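Local atomic coordinates of amidohydrolase (Xanthomonas campestris pv. campestris, PDB entry 4DZH), a protein that probably deaminates 5'-methylthioadenosine or related adenosine compounds, as a zinc-binding amidohydrolase of the ATZ/TRZ family. Residues A[265-278]-A[296-309]. Residues are numbered along the deposited sequence; the frame is centred on the assembly and turned at random.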
loop_
_atom_site.group_PDB
_atom_site.type_symbol
_atom_site.label_atom_id
_atom_site.label_comp_id
_atom_site.label_asym_id
_atom_site.label_seq_id
_atom_site.Cartn_x
_atom_site.Cartn_y
_atom_site.Cartn_z
ATOM N N HIS A 265 -19.216 -1.452 -0.265
ATOM C CA HIS A 265 -18.597 -2.744 0.099
ATOM C C HIS A 265 -18.942 -3.838 -0.881
ATOM O O HIS A 265 -18.128 -4.251 -1.695
ATOM C CB HIS A 265 -18.804 -3.161 1.564
ATOM C CG HIS A 265 -18.199 -2.200 2.560
ATOM N ND1 HIS A 265 -16.852 -1.879 2.578
ATOM C CD2 HIS A 265 -18.759 -1.516 3.593
ATOM C CE1 HIS A 265 -16.610 -1.032 3.571
ATOM N NE2 HIS A 265 -17.756 -0.776 4.185
ATOM N N MET A 266 -20.172 -4.307 -0.774
ATOM C CA MET A 266 -20.718 -5.206 -1.785
ATOM C C MET A 266 -19.777 -6.398 -2.033
ATOM O O MET A 266 -19.466 -6.706 -3.202
ATOM C CB MET A 266 -21.026 -4.388 -3.062
ATOM C CG MET A 266 -22.126 -3.326 -2.902
ATOM S SD MET A 266 -23.767 -4.105 -2.928
ATOM C CE MET A 266 -24.198 -3.824 -4.667
ATOM N N THR A 267 -19.317 -7.062 -0.960
ATOM C CA THR A 267 -18.414 -8.221 -1.049
ATOM C C THR A 267 -19.139 -9.519 -1.351
ATOM O O THR A 267 -18.586 -10.431 -1.968
ATOM C CB THR A 267 -17.600 -8.475 0.234
ATOM O OG1 THR A 267 -18.471 -8.768 1.312
ATOM C CG2 THR A 267 -16.722 -7.242 0.612
ATOM N N GLN A 268 -20.370 -9.607 -0.875
ATOM C CA GLN A 268 -21.176 -10.812 -1.054
ATOM C C GLN A 268 -22.165 -10.572 -2.214
ATOM O O GLN A 268 -23.223 -9.975 -1.973
ATOM C CB GLN A 268 -21.976 -11.058 0.215
ATOM C CG GLN A 268 -21.190 -11.120 1.530
ATOM C CD GLN A 268 -20.127 -12.188 1.536
ATOM O OE1 GLN A 268 -20.429 -13.383 1.483
ATOM N NE2 GLN A 268 -18.878 -11.777 1.601
ATOM N N LEU A 269 -21.857 -11.017 -3.445
ATOM C CA LEU A 269 -22.674 -10.662 -4.652
ATOM C C LEU A 269 -22.947 -11.761 -5.737
ATOM O O LEU A 269 -22.062 -12.549 -6.020
ATOM C CB LEU A 269 -22.067 -9.491 -5.425
ATOM C CG LEU A 269 -22.151 -8.010 -5.049
ATOM C CD1 LEU A 269 -21.644 -7.124 -6.203
ATOM C CD2 LEU A 269 -23.568 -7.572 -4.631
ATOM N N THR A 270 -24.124 -11.724 -6.383
ATOM C CA THR A 270 -24.402 -12.560 -7.572
ATOM C C THR A 270 -24.369 -11.805 -8.906
ATOM O O THR A 270 -24.378 -10.555 -8.923
ATOM C CB THR A 270 -25.887 -13.056 -7.555
ATOM O OG1 THR A 270 -26.768 -11.927 -7.785
ATOM C CG2 THR A 270 -26.250 -13.726 -6.237
ATOM N N GLU A 271 -24.459 -12.548 -10.026
ATOM C CA GLU A 271 -24.483 -11.913 -11.362
ATOM C C GLU A 271 -25.749 -11.105 -11.617
ATOM O O GLU A 271 -25.685 -9.949 -12.076
ATOM C CB GLU A 271 -24.225 -12.909 -12.532
ATOM C CG GLU A 271 -22.740 -13.081 -13.004
ATOM C CD GLU A 271 -22.099 -11.874 -13.795
ATOM O OE1 GLU A 271 -22.636 -11.381 -14.841
ATOM O OE2 GLU A 271 -20.988 -11.455 -13.380
ATOM N N ALA A 272 -26.897 -11.722 -11.323
ATOM C CA ALA A 272 -28.183 -11.038 -11.279
ATOM C C ALA A 272 -28.037 -9.668 -10.640
ATOM O O ALA A 272 -28.450 -8.636 -11.201
ATOM C CB ALA A 272 -29.169 -11.878 -10.472
ATOM N N GLU A 273 -27.416 -9.653 -9.472
ATOM C CA GLU A 273 -27.211 -8.403 -8.738
ATOM C C GLU A 273 -26.344 -7.388 -9.486
ATOM O O GLU A 273 -26.698 -6.174 -9.522
ATOM C CB GLU A 273 -26.711 -8.701 -7.333
ATOM C CG GLU A 273 -27.854 -9.297 -6.525
ATOM C CD GLU A 273 -27.433 -9.973 -5.241
ATOM O OE1 GLU A 273 -26.243 -10.245 -5.099
ATOM O OE2 GLU A 273 -28.328 -10.208 -4.380
ATOM N N ILE A 274 -25.312 -7.881 -10.168
ATOM C CA ILE A 274 -24.449 -7.027 -10.976
ATOM C C ILE A 274 -25.214 -6.314 -12.063
ATOM O O ILE A 274 -25.187 -5.070 -12.154
ATOM C CB ILE A 274 -23.258 -7.780 -11.571
ATOM C CG1 ILE A 274 -22.379 -8.366 -10.473
ATOM C CG2 ILE A 274 -22.421 -6.850 -12.397
ATOM C CD1 ILE A 274 -21.194 -9.077 -11.020
ATOM N N HIS A 275 -25.937 -7.092 -12.858
ATOM C CA HIS A 275 -26.796 -6.546 -13.908
ATOM C C HIS A 275 -27.960 -5.732 -13.348
ATOM O O HIS A 275 -28.351 -4.705 -13.946
ATOM C CB HIS A 275 -27.195 -7.642 -14.921
ATOM C CG HIS A 275 -26.007 -8.217 -15.617
ATOM N ND1 HIS A 275 -25.484 -7.667 -16.768
ATOM C CD2 HIS A 275 -25.167 -9.225 -15.266
ATOM C CE1 HIS A 275 -24.404 -8.341 -17.125
ATOM N NE2 HIS A 275 -24.193 -9.295 -16.236
ATOM N N LEU A 276 -28.451 -6.121 -12.169
ATOM C CA LEU A 276 -29.407 -5.277 -11.458
ATOM C C LEU A 276 -28.860 -3.868 -11.264
ATOM O O LEU A 276 -29.552 -2.854 -11.579
ATOM C CB LEU A 276 -29.825 -5.891 -10.114
ATOM C CG LEU A 276 -30.962 -5.125 -9.407
ATOM C CD1 LEU A 276 -32.204 -4.947 -10.317
ATOM C CD2 LEU A 276 -31.358 -5.755 -8.067
ATOM N N CYS A 277 -27.617 -3.794 -10.767
ATOM C CA CYS A 277 -26.973 -2.517 -10.478
ATOM C C CYS A 277 -26.775 -1.749 -11.772
ATOM O O CYS A 277 -27.133 -0.553 -11.854
ATOM C CB CYS A 277 -25.650 -2.724 -9.722
ATOM S SG CYS A 277 -25.854 -3.451 -8.039
ATOM N N ALA A 278 -26.265 -2.431 -12.793
ATOM C CA ALA A 278 -26.102 -1.825 -14.114
ATOM C C ALA A 278 -27.416 -1.234 -14.682
ATOM O O ALA A 278 -27.457 -0.058 -15.086
ATOM C CB ALA A 278 -25.481 -2.826 -15.079
ATOM N N SER A 296 -13.923 -9.272 5.481
ATOM C CA SER A 296 -15.285 -9.160 4.974
ATOM C C SER A 296 -15.520 -9.915 3.687
ATOM O O SER A 296 -16.653 -10.302 3.382
ATOM C CB SER A 296 -15.680 -7.689 4.792
ATOM O OG SER A 296 -15.462 -6.999 6.024
ATOM N N GLY A 297 -14.458 -10.118 2.914
ATOM C CA GLY A 297 -14.624 -10.779 1.636
ATOM C C GLY A 297 -14.050 -10.052 0.443
ATOM O O GLY A 297 -13.213 -9.125 0.599
ATOM N N PHE A 298 -14.554 -10.414 -0.739
ATOM C CA PHE A 298 -13.921 -10.073 -2.023
ATOM C C PHE A 298 -14.933 -9.535 -3.019
ATOM O O PHE A 298 -15.567 -10.284 -3.782
ATOM C CB PHE A 298 -13.208 -11.307 -2.611
ATOM C CG PHE A 298 -12.136 -11.862 -1.714
ATOM C CD1 PHE A 298 -10.854 -11.317 -1.737
ATOM C CD2 PHE A 298 -12.408 -12.908 -0.824
ATOM C CE1 PHE A 298 -9.854 -11.806 -0.907
ATOM C CE2 PHE A 298 -11.418 -13.401 0.010
ATOM C CZ PHE A 298 -10.131 -12.849 -0.021
ATOM N N CYS A 299 -15.130 -8.232 -2.973
ATOM C CA CYS A 299 -15.920 -7.544 -3.969
ATOM C C CYS A 299 -15.429 -7.860 -5.364
ATOM O O CYS A 299 -14.210 -7.794 -5.647
ATOM C CB CYS A 299 -15.885 -6.030 -3.714
ATOM S SG CYS A 299 -16.745 -5.044 -4.839
ATOM N N PRO A 300 -16.361 -8.235 -6.251
ATOM C CA PRO A 300 -16.001 -8.614 -7.637
ATOM C C PRO A 300 -15.862 -7.384 -8.491
ATOM O O PRO A 300 -16.673 -7.094 -9.387
ATOM C CB PRO A 300 -17.187 -9.472 -8.093
ATOM C CG PRO A 300 -18.324 -9.049 -7.221
ATOM C CD PRO A 300 -17.764 -8.525 -5.917
ATOM N N ALA A 301 -14.812 -6.602 -8.186
ATOM C CA ALA A 301 -14.669 -5.319 -8.838
ATOM C C ALA A 301 -14.529 -5.415 -10.342
ATOM O O ALA A 301 -15.068 -4.575 -11.070
ATOM C CB ALA A 301 -13.491 -4.539 -8.225
ATOM N N CYS A 302 -13.788 -6.411 -10.826
ATOM C CA CYS A 302 -13.644 -6.563 -12.260
ATOM C C CYS A 302 -15.008 -6.909 -12.888
ATOM O O CYS A 302 -15.381 -6.365 -13.927
ATOM C CB CYS A 302 -12.638 -7.651 -12.592
ATOM S SG CYS A 302 -12.486 -7.906 -14.366
ATOM N N ALA A 303 -15.749 -7.792 -12.230
ATOM C CA ALA A 303 -17.060 -8.176 -12.778
ATOM C C ALA A 303 -17.989 -6.968 -12.888
ATOM O O ALA A 303 -18.696 -6.796 -13.904
ATOM C CB ALA A 303 -17.698 -9.283 -11.950
ATOM N N LEU A 304 -17.985 -6.126 -11.856
ATOM C CA LEU A 304 -18.862 -4.974 -11.814
ATOM C C LEU A 304 -18.441 -3.988 -12.870
ATOM O O LEU A 304 -19.282 -3.413 -13.546
ATOM C CB LEU A 304 -18.773 -4.288 -10.445
ATOM C CG LEU A 304 -19.458 -5.004 -9.279
ATOM C CD1 LEU A 304 -18.955 -4.501 -7.934
ATOM C CD2 LEU A 304 -20.971 -4.748 -9.364
ATOM N N GLN A 305 -17.124 -3.756 -12.994
ATOM C CA GLN A 305 -16.676 -2.765 -13.939
ATOM C C GLN A 305 -17.031 -3.207 -15.382
ATOM O O GLN A 305 -17.527 -2.413 -16.176
ATOM C CB GLN A 305 -15.168 -2.493 -13.733
ATOM C CG GLN A 305 -14.629 -1.390 -14.599
ATOM C CD GLN A 305 -14.177 -1.932 -15.927
ATOM O OE1 GLN A 305 -13.686 -3.061 -16.011
ATOM N NE2 GLN A 305 -14.351 -1.143 -16.979
ATOM N N ARG A 306 -16.804 -4.471 -15.701
ATOM C CA ARG A 306 -17.064 -4.901 -17.065
ATOM C C ARG A 306 -18.553 -5.011 -17.364
ATOM O O ARG A 306 -18.960 -5.020 -18.526
ATOM C CB ARG A 306 -16.333 -6.190 -17.396
ATOM C CG ARG A 306 -14.812 -5.966 -17.291
ATOM C CD ARG A 306 -13.998 -7.215 -17.505
ATOM N NE ARG A 306 -12.579 -6.870 -17.644
ATOM C CZ ARG A 306 -11.600 -7.761 -17.754
ATOM N NH1 ARG A 306 -11.884 -9.066 -17.737
ATOM N NH2 ARG A 306 -10.335 -7.352 -17.881
ATOM N N ALA A 307 -19.376 -5.031 -16.319
ATOM C CA ALA A 307 -20.821 -5.048 -16.532
ATOM C C ALA A 307 -21.374 -3.631 -16.579
ATOM O O ALA A 307 -22.589 -3.416 -16.578
ATOM C CB ALA A 307 -21.487 -5.843 -15.456
ATOM N N SER A 308 -20.451 -2.669 -16.626
ATOM C CA SER A 308 -20.772 -1.251 -16.704
ATOM C C SER A 308 -21.427 -0.708 -15.431
ATOM O O SER A 308 -22.152 0.289 -15.475
ATOM C CB SER A 308 -21.638 -0.919 -17.937
ATOM O OG SER A 308 -20.898 -1.066 -19.147
ATOM N N VAL A 309 -21.148 -1.336 -14.289
ATOM C CA VAL A 309 -21.591 -0.747 -13.039
ATOM C C VAL A 309 -20.633 0.366 -12.654
ATOM O O VAL A 309 -19.423 0.112 -12.557
ATOM C CB VAL A 309 -21.679 -1.769 -11.901
ATOM C CG1 VAL A 309 -22.037 -1.016 -10.580
ATOM C CG2 VAL A 309 -22.741 -2.828 -12.225
HETATM O O HOH W 1 -16.410 -12.471 -0.722
#
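I274 packs with two branches against helix 301-306 and the residue after it: CD1 lies 3.6 Å from A303 CB, while CG2 meets A307 CB at 3.4 Å, closer than methyl groups normally pack. With CG1 beside the backbone N (chi1 -61°), CG2 lies anti to that N and also faces L304 CD2. L269 extends this apolar patch; its CD1 is 4.0 Å from P300 CG, and its side chain crosses both P300 and L304 at about a right angle. V309 CG2 reaches the backbone of helix 271-278, 3.3 Å from I274 O, and touches C277 CB. A307 CB also sits over one face of the H275 ring, whose NE2 donates to E271 OE1 in the ring plane.

The axes of helices 271-278 and 301-306 approach to 9.7 Å at their closest, N-to-C directions 41° apart, as neighbouring outer helices of the amidohydrolase TIM barrel; the first comes after strand 261-265, the second after strand 283-286 and helix 288-293. A Schellman motif with S308 at C-prime closes helix 301-306 before strand 310-313.

Polar contacts gather where the loop after strand 261-265 passes the one leading into helix 301-306. One water accepts from F298 N (2.8 Å) and donates to T267 O. T267 OG1 is 3.2 Å from S296 O, but it is held by Q268 NE2 and hydrogen-bonds with backbone O of E231 and H230. H265, ending strand 261-265, has its side chain near zinc ligand H228.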